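Local structure of DUF1254 domain-containing protein (Vibrio parahaemolyticus, 3U07) at residues I110-T120 with F298-L309. The protein is of unknown function, a predicted secreted or exported protein that combines a DUF1254 and a DUF1214 family region in one chain. The protein carries 2 engineered substitutions. Residues are numbered along the deposited sequence; the frame is centred on the assembly and turned at random.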
loop_
_atom_site.group_PDB
_atom_site.type_symbol
_atom_site.label_atom_id
_atom_site.label_comp_id
_atom_site.label_asym_id
_atom_site.label_seq_id
_atom_site.Cartn_x
_atom_site.Cartn_y
_atom_site.Cartn_z
ATOM N N ILE A 110 -6.882 8.469 -5.772
ATOM C CA ILE A 110 -7.158 7.048 -5.657
ATOM C C ILE A 110 -7.715 6.697 -4.285
ATOM O O ILE A 110 -7.278 7.242 -3.268
ATOM C CB ILE A 110 -5.875 6.212 -5.919
ATOM C CG1 ILE A 110 -6.202 4.719 -5.880
ATOM C CG2 ILE A 110 -4.797 6.567 -4.893
ATOM C CD1 ILE A 110 -5.126 3.855 -6.483
ATOM N N LEU A 111 -8.723 5.829 -4.275
ATOM C CA LEU A 111 -9.314 5.334 -3.032
ATOM C C LEU A 111 -8.852 3.877 -3.036
ATOM O O LEU A 111 -9.226 3.098 -3.911
ATOM C CB LEU A 111 -10.841 5.419 -3.064
ATOM C CG LEU A 111 -11.601 4.687 -1.947
ATOM C CD1 LEU A 111 -11.121 5.156 -0.578
ATOM C CD2 LEU A 111 -13.092 4.944 -2.110
ATOM N N HIS A 112 -8.023 3.518 -2.065
ATOM C CA HIS A 112 -7.465 2.174 -1.997
ATOM C C HIS A 112 -7.829 1.462 -0.696
ATOM O O HIS A 112 -7.556 1.970 0.388
ATOM C CB HIS A 112 -5.944 2.289 -2.137
ATOM C CG HIS A 112 -5.212 0.993 -1.998
ATOM N ND1 HIS A 112 -3.954 0.913 -1.435
ATOM C CD2 HIS A 112 -5.541 -0.267 -2.361
ATOM C CE1 HIS A 112 -3.545 -0.341 -1.455
ATOM N NE2 HIS A 112 -4.490 -1.079 -2.013
ATOM N N THR A 113 -8.444 0.286 -0.805
ATOM C CA THR A 113 -8.824 -0.475 0.378
ATOM C C THR A 113 -8.263 -1.880 0.306
ATOM O O THR A 113 -8.152 -2.458 -0.773
ATOM C CB THR A 113 -10.372 -0.572 0.543
ATOM O OG1 THR A 113 -10.949 -1.124 -0.648
ATOM C CG2 THR A 113 -10.981 0.806 0.809
HETATM N N MSE A 114 -7.905 -2.422 1.466
HETATM C CA MSE A 114 -7.353 -3.771 1.547
HETATM C C MSE A 114 -7.961 -4.485 2.739
HETATM O O MSE A 114 -8.291 -3.851 3.743
HETATM C CB MSE A 114 -5.827 -3.711 1.699
HETATM C CG MSE A 114 -5.125 -3.118 0.480
HETATM SE SE MSE A 114 -3.190 -3.083 0.658
HETATM C CE MSE A 114 -3.126 -1.538 1.810
ATOM N N ASP A 115 -8.123 -5.797 2.631
ATOM C CA ASP A 115 -8.693 -6.544 3.734
ATOM C C ASP A 115 -7.603 -7.080 4.651
ATOM O O ASP A 115 -6.403 -6.919 4.374
ATOM C CB ASP A 115 -9.594 -7.684 3.233
ATOM C CG ASP A 115 -8.860 -8.718 2.392
ATOM O OD1 ASP A 115 -7.675 -9.011 2.667
ATOM O OD2 ASP A 115 -9.492 -9.263 1.458
HETATM N N MSE A 116 -8.031 -7.707 5.745
HETATM C CA MSE A 116 -7.117 -8.250 6.744
HETATM C C MSE A 116 -6.296 -9.459 6.294
HETATM O O MSE A 116 -5.535 -10.020 7.077
HETATM C CB MSE A 116 -7.904 -8.585 8.014
HETATM C CG MSE A 116 -8.542 -7.358 8.653
HETATM SE SE MSE A 116 -7.210 -6.052 9.215
HETATM C CE MSE A 116 -6.630 -7.024 10.773
ATOM N N GLY A 117 -6.461 -9.870 5.043
ATOM C CA GLY A 117 -5.681 -10.990 4.547
ATOM C C GLY A 117 -4.594 -10.435 3.640
ATOM O O GLY A 117 -3.860 -11.174 2.981
ATOM N N HIS A 118 -4.523 -9.105 3.630
ATOM C CA HIS A 118 -3.589 -8.298 2.840
ATOM C C HIS A 118 -3.846 -8.333 1.334
ATOM O O HIS A 118 -2.914 -8.331 0.530
ATOM C CB HIS A 118 -2.128 -8.668 3.143
ATOM C CG HIS A 118 -1.156 -7.567 2.826
ATOM N ND1 HIS A 118 -0.354 -7.578 1.706
ATOM C CD2 HIS A 118 -0.887 -6.406 3.471
ATOM C CE1 HIS A 118 0.369 -6.469 1.675
ATOM N NE2 HIS A 118 0.063 -5.742 2.733
ATOM N N TYR A 119 -5.127 -8.369 0.965
ATOM C CA TYR A 119 -5.535 -8.342 -0.439
ATOM C C TYR A 119 -6.178 -6.995 -0.728
ATOM O O TYR A 119 -7.003 -6.519 0.055
ATOM C CB TYR A 119 -6.593 -9.399 -0.764
ATOM C CG TYR A 119 -6.108 -10.815 -0.794
ATOM C CD1 TYR A 119 -6.306 -11.660 0.292
ATOM C CD2 TYR A 119 -5.460 -11.319 -1.919
ATOM C CE1 TYR A 119 -5.873 -12.975 0.262
ATOM C CE2 TYR A 119 -5.022 -12.636 -1.961
ATOM C CZ TYR A 119 -5.232 -13.458 -0.865
ATOM O OH TYR A 119 -4.796 -14.759 -0.890
ATOM N N THR A 120 -5.799 -6.373 -1.838
ATOM C CA THR A 120 -6.428 -5.116 -2.215
ATOM C C THR A 120 -7.828 -5.532 -2.710
ATOM O O THR A 120 -7.951 -6.467 -3.505
ATOM C CB THR A 120 -5.647 -4.421 -3.356
ATOM O OG1 THR A 120 -4.500 -3.752 -2.809
ATOM C CG2 THR A 120 -6.531 -3.415 -4.080
ATOM N N PHE A 298 3.208 -14.678 -1.812
ATOM C CA PHE A 298 2.188 -13.701 -1.431
ATOM C C PHE A 298 2.632 -13.012 -0.138
ATOM O O PHE A 298 2.508 -11.792 0.017
ATOM C CB PHE A 298 0.841 -14.395 -1.193
ATOM C CG PHE A 298 -0.255 -13.459 -0.755
ATOM C CD1 PHE A 298 -0.912 -12.652 -1.680
ATOM C CD2 PHE A 298 -0.621 -13.373 0.589
ATOM C CE1 PHE A 298 -1.915 -11.772 -1.275
ATOM C CE2 PHE A 298 -1.626 -12.492 1.005
ATOM C CZ PHE A 298 -2.273 -11.691 0.067
ATOM N N ALA A 299 3.158 -13.813 0.785
ATOM C CA ALA A 299 3.635 -13.316 2.072
ATOM C C ALA A 299 4.749 -12.275 1.929
ATOM O O ALA A 299 4.865 -11.370 2.760
ATOM C CB ALA A 299 4.125 -14.487 2.931
ATOM N N GLU A 300 5.578 -12.398 0.893
ATOM C CA GLU A 300 6.657 -11.426 0.712
ATOM C C GLU A 300 6.076 -10.043 0.419
ATOM O O GLU A 300 6.751 -9.022 0.586
ATOM C CB GLU A 300 7.603 -11.855 -0.424
ATOM C CG GLU A 300 8.452 -13.112 -0.141
ATOM C CD GLU A 300 9.456 -12.935 1.004
ATOM O OE1 GLU A 300 9.734 -11.785 1.405
ATOM O OE2 GLU A 300 9.980 -13.958 1.495
ATOM N N GLY A 301 4.821 -10.008 -0.021
ATOM C CA GLY A 301 4.182 -8.733 -0.300
ATOM C C GLY A 301 4.115 -7.927 0.981
ATOM O O GLY A 301 4.341 -6.717 0.983
ATOM N N THR A 302 3.805 -8.610 2.080
ATOM C CA THR A 302 3.716 -7.972 3.388
ATOM C C THR A 302 5.123 -7.726 3.950
ATOM O O THR A 302 5.403 -6.679 4.543
ATOM C CB THR A 302 2.935 -8.867 4.392
ATOM O OG1 THR A 302 1.532 -8.816 4.097
ATOM C CG2 THR A 302 3.168 -8.400 5.822
ATOM N N TYR A 303 5.999 -8.705 3.760
ATOM C CA TYR A 303 7.363 -8.613 4.257
ATOM C C TYR A 303 8.145 -7.471 3.641
ATOM O O TYR A 303 8.814 -6.711 4.343
ATOM C CB TYR A 303 8.108 -9.922 3.994
ATOM C CG TYR A 303 9.487 -9.958 4.612
ATOM C CD1 TYR A 303 9.652 -10.116 5.986
ATOM C CD2 TYR A 303 10.629 -9.821 3.825
ATOM C CE1 TYR A 303 10.916 -10.142 6.559
ATOM C CE2 TYR A 303 11.900 -9.842 4.391
ATOM C CZ TYR A 303 12.035 -10.006 5.755
ATOM O OH TYR A 303 13.284 -10.043 6.320
ATOM N N LEU A 304 8.055 -7.338 2.331
ATOM C CA LEU A 304 8.809 -6.292 1.683
ATOM C C LEU A 304 8.089 -4.925 1.724
ATOM O O LEU A 304 8.705 -3.935 2.136
ATOM C CB LEU A 304 9.174 -6.748 0.247
ATOM C CG LEU A 304 10.175 -7.946 0.258
ATOM C CD1 LEU A 304 10.355 -8.553 -1.128
ATOM C CD2 LEU A 304 11.525 -7.489 0.807
ATOM N N GLY A 305 6.772 -4.880 1.461
ATOM C CA GLY A 305 6.077 -3.588 1.475
ATOM C C GLY A 305 4.595 -3.543 1.822
ATOM O O GLY A 305 3.749 -3.066 1.050
ATOM N N GLN A 306 4.306 -3.967 3.043
ATOM C CA GLN A 306 2.945 -4.023 3.548
ATOM C C GLN A 306 2.050 -2.854 3.178
ATOM O O GLN A 306 2.472 -1.701 3.212
ATOM C CB GLN A 306 2.959 -4.221 5.069
ATOM C CG GLN A 306 1.608 -4.609 5.661
ATOM C CD GLN A 306 1.651 -4.698 7.178
ATOM O OE1 GLN A 306 2.244 -3.845 7.835
ATOM N NE2 GLN A 306 1.014 -5.725 7.740
ATOM N N TRP A 307 0.811 -3.181 2.816
ATOM C CA TRP A 307 -0.199 -2.196 2.432
ATOM C C TRP A 307 0.086 -1.524 1.085
ATOM O O TRP A 307 -0.545 -0.528 0.734
ATOM C CB TRP A 307 -0.341 -1.125 3.523
ATOM C CG TRP A 307 -0.607 -1.687 4.891
ATOM C CD1 TRP A 307 0.101 -1.437 6.034
ATOM C CD2 TRP A 307 -1.645 -2.608 5.258
ATOM N NE1 TRP A 307 -0.431 -2.140 7.090
ATOM C CE2 TRP A 307 -1.508 -2.860 6.643
ATOM C CE3 TRP A 307 -2.690 -3.228 4.557
ATOM C CZ2 TRP A 307 -2.362 -3.725 7.335
ATOM C CZ3 TRP A 307 -3.541 -4.088 5.249
ATOM C CH2 TRP A 307 -3.374 -4.320 6.625
ATOM N N GLY A 308 1.027 -2.080 0.328
ATOM C CA GLY A 308 1.360 -1.507 -0.961
ATOM C C GLY A 308 0.302 -1.697 -2.034
ATOM O O GLY A 308 -0.440 -2.685 -2.047
ATOM N N LEU A 309 0.227 -0.722 -2.932
ATOM C CA LEU A 309 -0.714 -0.747 -4.049
ATOM C C LEU A 309 -0.289 -1.773 -5.091
ATOM O O LEU A 309 0.899 -2.065 -5.234
ATOM C CB LEU A 309 -0.757 0.619 -4.740
ATOM C CG LEU A 309 -1.634 1.743 -4.196
ATOM C CD1 LEU A 309 -1.221 3.060 -4.828
ATOM C CD2 LEU A 309 -3.101 1.444 -4.505
HETATM O O HOH W 1 -2.075 -4.783 -2.716
#
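With CG swung opposite the backbone N (chi1 -157°), the imidazole of H118 reaches across to the loop that follows helix 295-305, while W307, its CG beside its own N, turns its indole so that one face meets CD2 of H118. The result illustrates how a hairpin turn packs against a helix and the turn after it. H118 NE2 accepts the backbone N-H of W307 at 2.7 Å, nearly straight (177°) and close to the imidazole plane, and T302 OG1 lies 3.2 Å above the same ring, over its centre. The selenium of M114, a selenomethionine, comes at the indole edge, in the ring plane, a Met-aromatic contact. Earlier on strand 109-115, the ring of H112 takes L309 CD2 over one face in a CH-pi contact, 3.3 Å from the centroid, and H112 NE2 is hydrogen-bonded to T120 OG1 (2.8 Å). A water joins that hydroxyl to G308 O. Y119 and F298 meet obliquely, and R295 serves both, bonding Y119 OH and lying against F298 as a cation-pi partner. D115 OD1 accepts G117 N, making an Asx turn, and Y119 N from the opposite carboxylate face, within the type I turn of an antiparallel beta-hairpin, against which the type II turn G305-G308 packs.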